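Local coordinates for uncharacterized protein (PDB 4KW2) that is of unknown function but has the xylose isomerase-like TIM-barrel fold and may be an isomerase or related enzyme, at residues A20-T28 against S256-S264; G167-I178 against L195-K205. One frame throughout, in Å; residues are numbered along the deposited sequence. Where two conformers were deposited one is given.

Contact 1: residues A20-T28 against S256-S264; sequences ADWKVGIQT and SLEFLQKCS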
loop_
_atom_site.group_PDB
_atom_site.type_symbol
_atom_site.label_atom_id
_atom_site.label_comp_id
_atom_site.label_asym_id
_atom_site.label_seq_id
_atom_site.Cartn_x
_atom_site.Cartn_y
_atom_site.Cartn_z
ATOM N N ALA A 20 27.367 -9.591 -15.898
ATOM C CA ALA A 20 28.754 -9.676 -15.350
ATOM C C ALA A 20 28.769 -9.875 -13.827
ATOM O O ALA A 20 28.979 -10.996 -13.360
ATOM C CB ALA A 20 29.576 -8.453 -15.750
ATOM N N ASP A 21 28.526 -8.808 -13.061
ATOM C CA ASP A 21 28.634 -8.901 -11.603
ATOM C C ASP A 21 27.420 -9.611 -10.999
ATOM O O ASP A 21 27.585 -10.620 -10.316
ATOM C CB ASP A 21 28.855 -7.531 -10.950
ATOM C CG ASP A 21 29.641 -7.629 -9.643
ATOM O OD1 ASP A 21 30.574 -8.459 -9.576
ATOM O OD2 ASP A 21 29.332 -6.882 -8.687
ATOM N N TRP A 22 26.215 -9.107 -11.265
ATOM C CA TRP A 22 24.976 -9.684 -10.720
ATOM C C TRP A 22 23.992 -10.013 -11.838
ATOM O O TRP A 22 24.227 -9.664 -12.991
ATOM C CB TRP A 22 24.316 -8.715 -9.724
ATOM C CG TRP A 22 24.052 -7.347 -10.288
ATOM C CD1 TRP A 22 23.046 -6.986 -11.138
ATOM C CD2 TRP A 22 24.817 -6.161 -10.046
ATOM N NE1 TRP A 22 23.138 -5.649 -11.439
ATOM C CE2 TRP A 22 24.217 -5.119 -10.783
ATOM C CE3 TRP A 22 25.954 -5.880 -9.280
ATOM C CZ2 TRP A 22 24.713 -3.817 -10.775
ATOM C CZ3 TRP A 22 26.446 -4.586 -9.270
ATOM C CH2 TRP A 22 25.826 -3.571 -10.014
ATOM N N LYS A 23 22.889 -10.672 -11.487
ATOM C CA LYS A 23 21.812 -10.956 -12.437
ATOM C C LYS A 23 20.607 -10.068 -12.162
ATOM O O LYS A 23 20.286 -9.793 -11.009
ATOM C CB LYS A 23 21.359 -12.404 -12.327
ATOM C CG LYS A 23 22.450 -13.445 -12.471
ATOM C CD LYS A 23 21.914 -14.811 -12.062
ATOM C CE LYS A 23 23.029 -15.784 -11.722
ATOM N NZ LYS A 23 23.763 -16.200 -12.942
ATOM N N VAL A 24 19.938 -9.640 -13.226
ATOM C CA VAL A 24 18.703 -8.888 -13.119
ATOM C C VAL A 24 17.565 -9.733 -13.684
ATOM O O VAL A 24 17.581 -10.102 -14.863
ATOM C CB VAL A 24 18.769 -7.553 -13.889
ATOM C CG1 VAL A 24 17.532 -6.710 -13.589
ATOM C CG2 VAL A 24 20.040 -6.796 -13.528
ATOM N N GLY A 25 16.586 -10.033 -12.835
ATOM C CA GLY A 25 15.415 -10.800 -13.234
ATOM C C GLY A 25 14.119 -10.115 -12.862
ATOM O O GLY A 25 14.105 -9.103 -12.153
ATOM N N ILE A 26 13.019 -10.674 -13.344
ATOM C CA ILE A 26 11.701 -10.161 -13.010
ATOM C C ILE A 26 10.972 -11.072 -12.027
ATOM O O ILE A 26 11.102 -12.294 -12.090
ATOM C CB ILE A 26 10.846 -9.971 -14.276
ATOM C CG1 ILE A 26 9.625 -9.109 -13.961
ATOM C CG2 ILE A 26 10.422 -11.310 -14.877
ATOM C CD1 ILE A 26 8.826 -8.740 -15.185
ATOM N N GLN A 27 10.214 -10.468 -11.115
ATOM C CA GLN A 27 9.211 -11.205 -10.346
ATOM C C GLN A 27 7.970 -11.313 -11.208
ATOM O O GLN A 27 7.387 -10.295 -11.595
ATOM C CB GLN A 27 8.868 -10.485 -9.050
ATOM C CG GLN A 27 10.041 -10.335 -8.100
ATOM C CD GLN A 27 9.649 -9.649 -6.808
ATOM O OE1 GLN A 27 8.581 -9.921 -6.249
ATOM N NE2 GLN A 27 10.504 -8.737 -6.333
ATOM N N THR A 28 7.554 -12.539 -11.515
ATOM C CA THR A 28 6.398 -12.738 -12.391
ATOM C C THR A 28 5.111 -12.185 -11.760
ATOM O O THR A 28 4.149 -11.900 -12.467
ATOM C CB THR A 28 6.220 -14.219 -12.785
ATOM O OG1 THR A 28 6.086 -15.027 -11.613
ATOM C CG2 THR A 28 7.424 -14.708 -13.587
ATOM N N SER A 256 15.183 2.227 -16.134
ATOM C CA SER A 256 15.862 1.757 -14.930
ATOM C C SER A 256 16.681 0.501 -15.208
ATOM O O SER A 256 17.816 0.385 -14.750
ATOM C CB SER A 256 14.864 1.494 -13.806
ATOM O OG SER A 256 14.366 2.715 -13.302
ATOM N N LEU A 257 16.112 -0.433 -15.963
ATOM C CA LEU A 257 16.819 -1.675 -16.302
ATOM C C LEU A 257 18.143 -1.394 -17.002
ATOM O O LEU A 257 19.107 -2.135 -16.833
ATOM C CB LEU A 257 15.939 -2.583 -17.165
ATOM C CG LEU A 257 14.716 -3.154 -16.442
ATOM C CD1 LEU A 257 13.879 -3.999 -17.390
ATOM C CD2 LEU A 257 15.129 -3.963 -15.220
ATOM N N GLU A 258 18.184 -0.307 -17.767
ATOM C CA GLU A 258 19.400 0.148 -18.447
ATOM C C GLU A 258 20.604 0.214 -17.499
ATOM O O GLU A 258 21.661 -0.338 -17.792
ATOM C CB GLU A 258 19.141 1.522 -19.074
ATOM C CG GLU A 258 20.294 2.107 -19.866
ATOM C CD GLU A 258 19.979 3.483 -20.430
ATOM O OE1 GLU A 258 18.787 3.855 -20.487
ATOM O OE2 GLU A 258 20.930 4.196 -20.824
ATOM N N PHE A 259 20.433 0.870 -16.359
ATOM C CA PHE A 259 21.527 1.033 -15.399
ATOM C C PHE A 259 21.765 -0.224 -14.560
ATOM O O PHE A 259 22.898 -0.528 -14.191
ATOM C CB PHE A 259 21.252 2.220 -14.486
ATOM C CG PHE A 259 21.150 3.522 -15.216
ATOM C CD1 PHE A 259 22.296 4.192 -15.624
ATOM C CD2 PHE A 259 19.909 4.068 -15.518
ATOM C CE1 PHE A 259 22.205 5.391 -16.307
ATOM C CE2 PHE A 259 19.811 5.269 -16.198
ATOM C CZ PHE A 259 20.960 5.932 -16.593
ATOM N N LEU A 260 20.690 -0.946 -14.258
ATOM C CA LEU A 260 20.790 -2.175 -13.484
ATOM C C LEU A 260 21.524 -3.270 -14.248
ATOM O O LEU A 260 22.184 -4.107 -13.640
ATOM C CB LEU A 260 19.400 -2.672 -13.099
ATOM C CG LEU A 260 18.624 -1.772 -12.145
ATOM C CD1 LEU A 260 17.170 -2.216 -12.095
ATOM C CD2 LEU A 260 19.247 -1.783 -10.758
ATOM N N GLN A 261 21.408 -3.255 -15.574
ATOM C CA GLN A 261 22.012 -4.280 -16.426
ATOM C C GLN A 261 23.351 -3.877 -17.021
ATOM O O GLN A 261 24.284 -4.667 -16.991
ATOM C CB GLN A 261 21.063 -4.653 -17.562
ATOM C CG GLN A 261 19.912 -5.527 -17.110
ATOM C CD GLN A 261 18.908 -5.772 -18.212
ATOM O OE1 GLN A 261 18.603 -4.872 -18.996
ATOM N NE2 GLN A 261 18.385 -6.995 -18.278
ATOM N N LYS A 262 23.442 -2.665 -17.571
ATOM C CA LYS A 262 24.650 -2.234 -18.296
ATOM C C LYS A 262 25.868 -2.045 -17.397
ATOM O O LYS A 262 26.996 -2.040 -17.889
ATOM C CB LYS A 262 24.398 -0.962 -19.113
ATOM C CG LYS A 262 23.517 -1.204 -20.330
ATOM C CD LYS A 262 22.860 0.069 -20.847
ATOM C CE LYS A 262 23.714 0.825 -21.851
ATOM N NZ LYS A 262 22.870 1.723 -22.690
ATOM N N CYS A 263 25.652 -1.884 -16.094
ATOM C CA CYS A 263 26.761 -1.941 -15.147
ATOM C C CYS A 263 27.381 -3.341 -15.166
ATOM O O CYS A 263 28.605 -3.491 -15.154
ATOM C CB CYS A 263 26.300 -1.593 -13.735
ATOM S SG CYS A 263 27.629 -1.672 -12.508
ATOM N N SER A 264 26.521 -4.356 -15.205
ATOM C CA SER A 264 26.955 -5.743 -15.308
ATOM C C SER A 264 26.930 -6.206 -16.763
ATOM O O SER A 264 27.800 -5.851 -17.559
ATOM C CB SER A 264 26.049 -6.627 -14.456
ATOM O OG SER A 264 26.103 -6.225 -13.101
HETATM O O HOH W 1 18.658 -9.722 -17.285
#

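Contact 2: residues G167-I178 against L195-K205; sequences GRSPLMGVCADI and LSGRIKVAHLK. With SO4 (sulfate ion), chain E.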
loop_
_atom_site.group_PDB
_atom_site.type_symbol
_atom_site.label_atom_id
_atom_site.label_comp_id
_atom_site.label_asym_id
_atom_site.label_seq_id
_atom_site.Cartn_x
_atom_site.Cartn_y
_atom_site.Cartn_z
ATOM N N GLY A 167 26.861 -20.639 10.858
ATOM C CA GLY A 167 27.252 -22.049 10.864
ATOM C C GLY A 167 26.509 -22.953 9.892
ATOM O O GLY A 167 26.862 -24.126 9.754
ATOM N N ARG A 168 25.486 -22.429 9.215
ATOM C CA ARG A 168 24.755 -23.210 8.216
ATOM C C ARG A 168 25.471 -23.174 6.873
ATOM O O ARG A 168 26.243 -22.257 6.597
ATOM C CB ARG A 168 23.326 -22.690 8.049
ATOM C CG ARG A 168 22.449 -22.939 9.260
ATOM C CD ARG A 168 21.026 -22.470 9.026
ATOM N NE ARG A 168 20.214 -22.659 10.223
ATOM C CZ ARG A 168 19.671 -23.813 10.604
ATOM N NH1 ARG A 168 19.832 -24.916 9.879
ATOM N NH2 ARG A 168 18.952 -23.866 11.719
ATOM N N SER A 169 25.191 -24.180 6.046
ATOM C CA SER A 169 25.730 -24.287 4.683
ATOM C C SER A 169 25.691 -22.957 3.921
ATOM O O SER A 169 24.806 -22.135 4.157
ATOM C CB SER A 169 24.949 -25.356 3.901
ATOM O OG SER A 169 25.087 -25.208 2.497
ATOM N N PRO A 170 26.647 -22.743 2.996
ATOM C CA PRO A 170 26.627 -21.509 2.201
ATOM C C PRO A 170 25.402 -21.385 1.278
ATOM O O PRO A 170 25.114 -20.294 0.784
ATOM C CB PRO A 170 27.919 -21.591 1.371
ATOM C CG PRO A 170 28.738 -22.671 1.991
ATOM C CD PRO A 170 27.772 -23.619 2.621
ATOM N N LEU A 171 24.701 -22.494 1.046
ATOM C CA LEU A 171 23.450 -22.485 0.292
ATOM C C LEU A 171 22.342 -21.698 1.006
ATOM O O LEU A 171 21.447 -21.163 0.353
ATOM C CB LEU A 171 22.971 -23.919 0.042
ATOM C CG LEU A 171 23.896 -24.837 -0.760
ATOM C CD1 LEU A 171 23.463 -26.286 -0.600
ATOM C CD2 LEU A 171 23.926 -24.431 -2.226
HETATM N N MSE A 172 22.401 -21.641 2.338
HETATM C CA MSE A 172 21.397 -20.924 3.133
HETATM C C MSE A 172 21.732 -19.459 3.184
HETATM O O MSE A 172 22.677 -19.060 3.854
HETATM C CB MSE A 172 21.328 -21.494 4.550
HETATM C CG MSE A 172 20.952 -22.974 4.561
HETATM SE SE MSE A 172 19.081 -23.211 3.990
HETATM C CE MSE A 172 18.182 -22.772 5.689
ATOM N N GLY A 173 20.951 -18.645 2.478
ATOM C CA GLY A 173 21.201 -17.204 2.394
ATOM C C GLY A 173 19.977 -16.348 2.673
ATOM O O GLY A 173 18.988 -16.815 3.252
ATOM N N VAL A 174 20.046 -15.094 2.236
ATOM C CA VAL A 174 19.034 -14.092 2.547
ATOM C C VAL A 174 18.437 -13.458 1.294
ATOM O O VAL A 174 19.156 -13.089 0.366
ATOM C CB VAL A 174 19.640 -12.984 3.431
ATOM C CG1 VAL A 174 18.615 -11.900 3.742
ATOM C CG2 VAL A 174 20.180 -13.592 4.716
ATOM N N CYS A 175 17.112 -13.342 1.284
ATOM C CA CYS A 175 16.394 -12.533 0.300
ATOM C C CYS A 175 16.153 -11.174 0.930
ATOM O O CYS A 175 15.316 -11.036 1.821
ATOM C CB CYS A 175 15.058 -13.180 -0.067
ATOM S SG CYS A 175 14.078 -12.254 -1.274
ATOM N N ALA A 176 16.900 -10.174 0.477
ATOM C CA ALA A 176 16.839 -8.834 1.061
ATOM C C ALA A 176 15.836 -7.960 0.328
ATOM O O ALA A 176 15.868 -7.869 -0.894
ATOM C CB ALA A 176 18.212 -8.189 1.013
ATOM N N ASP A 177 14.953 -7.312 1.081
ATOM C CA ASP A 177 14.010 -6.353 0.518
ATOM C C ASP A 177 14.640 -4.975 0.462
ATOM O O ASP A 177 15.113 -4.463 1.473
ATOM C CB ASP A 177 12.727 -6.289 1.350
ATOM C CG ASP A 177 11.764 -7.411 1.026
ATOM O OD1 ASP A 177 12.152 -8.375 0.328
ATOM O OD2 ASP A 177 10.603 -7.329 1.474
ATOM N N ILE A 178 14.662 -4.389 -0.728
ATOM C CA ILE A 178 15.077 -3.007 -0.891
ATOM C C ILE A 178 13.807 -2.192 -0.774
ATOM O O ILE A 178 12.959 -2.229 -1.670
ATOM C CB ILE A 178 15.747 -2.762 -2.253
ATOM C CG1 ILE A 178 16.896 -3.755 -2.472
ATOM C CG2 ILE A 178 16.228 -1.323 -2.359
ATOM C CD1 ILE A 178 17.864 -3.863 -1.314
ATOM N N LEU A 195 26.748 -10.581 7.120
ATOM C CA LEU A 195 26.215 -11.570 6.181
ATOM C C LEU A 195 26.186 -11.062 4.731
ATOM O O LEU A 195 25.510 -11.647 3.884
ATOM C CB LEU A 195 24.827 -12.062 6.639
ATOM C CG LEU A 195 23.750 -11.073 7.108
ATOM C CD1 LEU A 195 23.188 -10.250 5.962
ATOM C CD2 LEU A 195 22.627 -11.826 7.806
ATOM N N SER A 196 26.925 -9.988 4.445
ATOM C CA SER A 196 27.135 -9.541 3.062
ATOM C C SER A 196 28.058 -10.548 2.371
ATOM O O SER A 196 29.273 -10.533 2.571
ATOM C CB SER A 196 27.731 -8.128 3.012
ATOM O OG SER A 196 28.998 -8.072 3.640
ATOM N N GLY A 197 27.465 -11.409 1.553
ATOM C CA GLY A 197 28.109 -12.643 1.106
ATOM C C GLY A 197 27.117 -13.789 1.206
ATOM O O GLY A 197 27.181 -14.745 0.433
ATOM N N ARG A 198 26.208 -13.693 2.176
ATOM C CA ARG A 198 25.034 -14.566 2.248
ATOM C C ARG A 198 23.795 -13.934 1.585
ATOM O O ARG A 198 22.743 -14.570 1.523
ATOM C CB ARG A 198 24.713 -14.927 3.704
ATOM C CG ARG A 198 25.504 -16.099 4.265
ATOM C CD ARG A 198 24.793 -16.674 5.481
ATOM N NE ARG A 198 25.637 -17.572 6.267
ATOM C CZ ARG A 198 25.707 -18.897 6.128
ATOM N NH1 ARG A 198 24.985 -19.544 5.217
ATOM N NH2 ARG A 198 26.520 -19.589 6.920
ATOM N N ILE A 199 23.913 -12.698 1.094
ATOM C CA ILE A 199 22.801 -12.035 0.408
ATOM C C ILE A 199 22.717 -12.573 -1.014
ATOM O O ILE A 199 23.552 -12.240 -1.852
ATOM C CB ILE A 199 22.965 -10.500 0.329
ATOM C CG1 ILE A 199 23.229 -9.887 1.712
ATOM C CG2 ILE A 199 21.726 -9.874 -0.301
ATOM C CD1 ILE A 199 22.107 -10.090 2.708
ATOM N N LYS A 200 21.707 -13.397 -1.284
ATOM C CA LYS A 200 21.590 -14.061 -2.582
ATOM C C LYS A 200 20.592 -13.390 -3.525
ATOM O O LYS A 200 20.759 -13.457 -4.738
ATOM C CB LYS A 200 21.221 -15.533 -2.388
ATOM C CG LYS A 200 22.313 -16.325 -1.693
ATOM C CD LYS A 200 22.026 -17.813 -1.707
ATOM C CE LYS A 200 23.021 -18.574 -0.841
ATOM N NZ LYS A 200 24.429 -18.403 -1.292
ATOM N N VAL A 201 19.559 -12.759 -2.971
ATOM C CA VAL A 201 18.517 -12.127 -3.768
ATOM C C VAL A 201 18.144 -10.770 -3.172
ATOM O O VAL A 201 18.015 -10.633 -1.962
ATOM C CB VAL A 201 17.252 -13.020 -3.855
ATOM C CG1 VAL A 201 16.141 -12.337 -4.648
ATOM C CG2 VAL A 201 17.595 -14.366 -4.477
ATOM N N ALA A 202 17.974 -9.772 -4.033
ATOM C CA ALA A 202 17.451 -8.479 -3.623
ATOM C C ALA A 202 16.118 -8.239 -4.320
ATOM O O ALA A 202 16.055 -8.198 -5.541
ATOM C CB ALA A 202 18.436 -7.378 -3.971
ATOM N N HIS A 203 15.056 -8.086 -3.534
ATOM C CA HIS A 203 13.734 -7.748 -4.056
ATOM C C HIS A 203 13.567 -6.245 -4.185
ATOM O O HIS A 203 13.586 -5.530 -3.191
ATOM C CB HIS A 203 12.642 -8.275 -3.126
ATOM C CG HIS A 203 12.295 -9.708 -3.349
ATOM N ND1 HIS A 203 11.223 -10.314 -2.732
ATOM C CD2 HIS A 203 12.862 -10.652 -4.134
ATOM C CE1 HIS A 203 11.151 -11.574 -3.119
ATOM N NE2 HIS A 203 12.134 -11.805 -3.969
ATOM N N LEU A 204 13.415 -5.774 -5.416
ATOM C CA LEU A 204 12.990 -4.405 -5.683
ATOM C C LEU A 204 11.497 -4.414 -5.919
ATOM O O LEU A 204 11.029 -4.968 -6.916
ATOM C CB LEU A 204 13.676 -3.849 -6.926
ATOM C CG LEU A 204 14.930 -3.016 -6.717
ATOM C CD1 LEU A 204 15.933 -3.780 -5.866
ATOM C CD2 LEU A 204 15.509 -2.654 -8.075
ATOM N N LYS A 205 10.754 -3.806 -5.001
ATOM C CA LYS A 205 9.309 -3.684 -5.114
ATOM C C LYS A 205 8.966 -2.307 -5.674
ATOM O O LYS A 205 9.657 -1.333 -5.389
ATOM C CB LYS A 205 8.669 -3.869 -3.739
ATOM C CG LYS A 205 7.155 -3.986 -3.749
ATOM C CD LYS A 205 6.638 -4.382 -2.370
ATOM C CE LYS A 205 5.152 -4.090 -2.206
ATOM N NZ LYS A 205 4.318 -4.831 -3.193
HETATM S S SO4 E . 29.101 -18.300 9.372
HETATM O O1 SO4 E . 30.461 -17.736 9.231
HETATM O O2 SO4 E . 29.077 -19.661 8.795
HETATM O O3 SO4 E . 28.738 -18.363 10.805
HETATM O O4 SO4 E . 28.132 -17.433 8.663
#

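Contact 1: residues A20-T28 against S256-S264
The indole of W22 meets the end of helix 250-262 through its edge and one face together. W22 NE1 donates to L260 O at 2.9 Å, a bond lying in the carbonyl plane, with the oxygen 17° out of the indole plane. S264 OG sits over the centre of one face, 3.2 Å from W22 CE2, and also takes a weak bond from W22 N. C263 SG approaches obliquely, 3.6 Å from W22 CH2, in a sulfur-aromatic contact. A chi1 of 55° sets CG between the backbone N and carbonyl carbon of W22, which swings the indole toward the helix.

V24 fills the tightly packed part. Its CG2 lies 3.4 Å from L260 O and against Q261 CG, while V24 CG1 reaches L257 CD2 at 4.0 Å; the V24 and Q261 side chains cross at about a right angle. Further along the strand, I26 turns to helix 36-46 instead. The looser side begins at Q261, whose NE2 is held by G47 O and by a water that in turn donates to V24 O at 2.7 Å. A20, C263 and S264 are poorly ordered, and A20 is exposed.

Strand 23-27 and the last barrel helix, their N-to-C directions 144° apart, thus bring the first and last modelled residues together. The chemistry implies a division of labour: the indole N-H satisfies L260 O near the helix end, while V24 packs on L257, L260 and Q261.

Contact 2: residues G167-I178 against L195-K205
The H203 ring carries C175 SG over the centre of one face, with SG 3.4 Å from H203 NE2; C175 chi1 of 180°, with SG anti to the backbone N, lays the sulfur there. D177 OD1 approaches the ring obliquely, and H203 NE2 is bonded to E52. The R198 guanidinium is gripped at its edge: R198 NH2 donates to R168 O at 2.7 Å, while R198 NH1 serves both S169 O (2.8 Å) and M172 O (2.7 Å). S169 O also accepts from M172 N on its opposite face, closing the type I turn from S169 to M172.

A sulfate, probably from the crystallisation liquor, lies near the NE and NH2 side of the guanidinium, bonded by R198 NH2 through O4 at 3.2 Å and by G167 N. With an alanine here in place of R198, the carbonyls of R168 and M172 would probably lose their guanidinium donors, S169 O would keep only its bond from M172 N among those described, and the sulfate would lose its arginine partner. Next to it, K200 NZ donates to P170 O at 2.9 Å and pairs with E143.

Beyond the turn the strands run parallel, A176 N bonding V201 O at 2.7 Å and H203 N bonding A176 O. V174 O accepts from K200 N and, weakly, from V201 N, where the register slips by one residue. This is a beta bulge in the pairing of neighbouring parallel strands 172-178 and 199-204, the sixth and seventh of the eight-stranded TIM barrel.

How the contacts relate
The two contacts show one barrel being held in two ways. Contact 1 sets a strand against a helix of the outer layer and draws the first and last modelled residues together, relying on one indole N-H bond and the packing of a valine on the helix; contact 2 joins two adjacent strands within the sheet, relying on a ladder of backbone bonds with charged side chains at one end. Both are partly buried, with buried centres that give way to exposed residues, at the chain ends in contact 1 and at the turn and sulfate in contact 2. Their centres lie about 17 Å apart, and they touch where Q27 NE2 packs 3.6 Å from H203 CG. In sequence, contact 2 is nested within the span closed by contact 1.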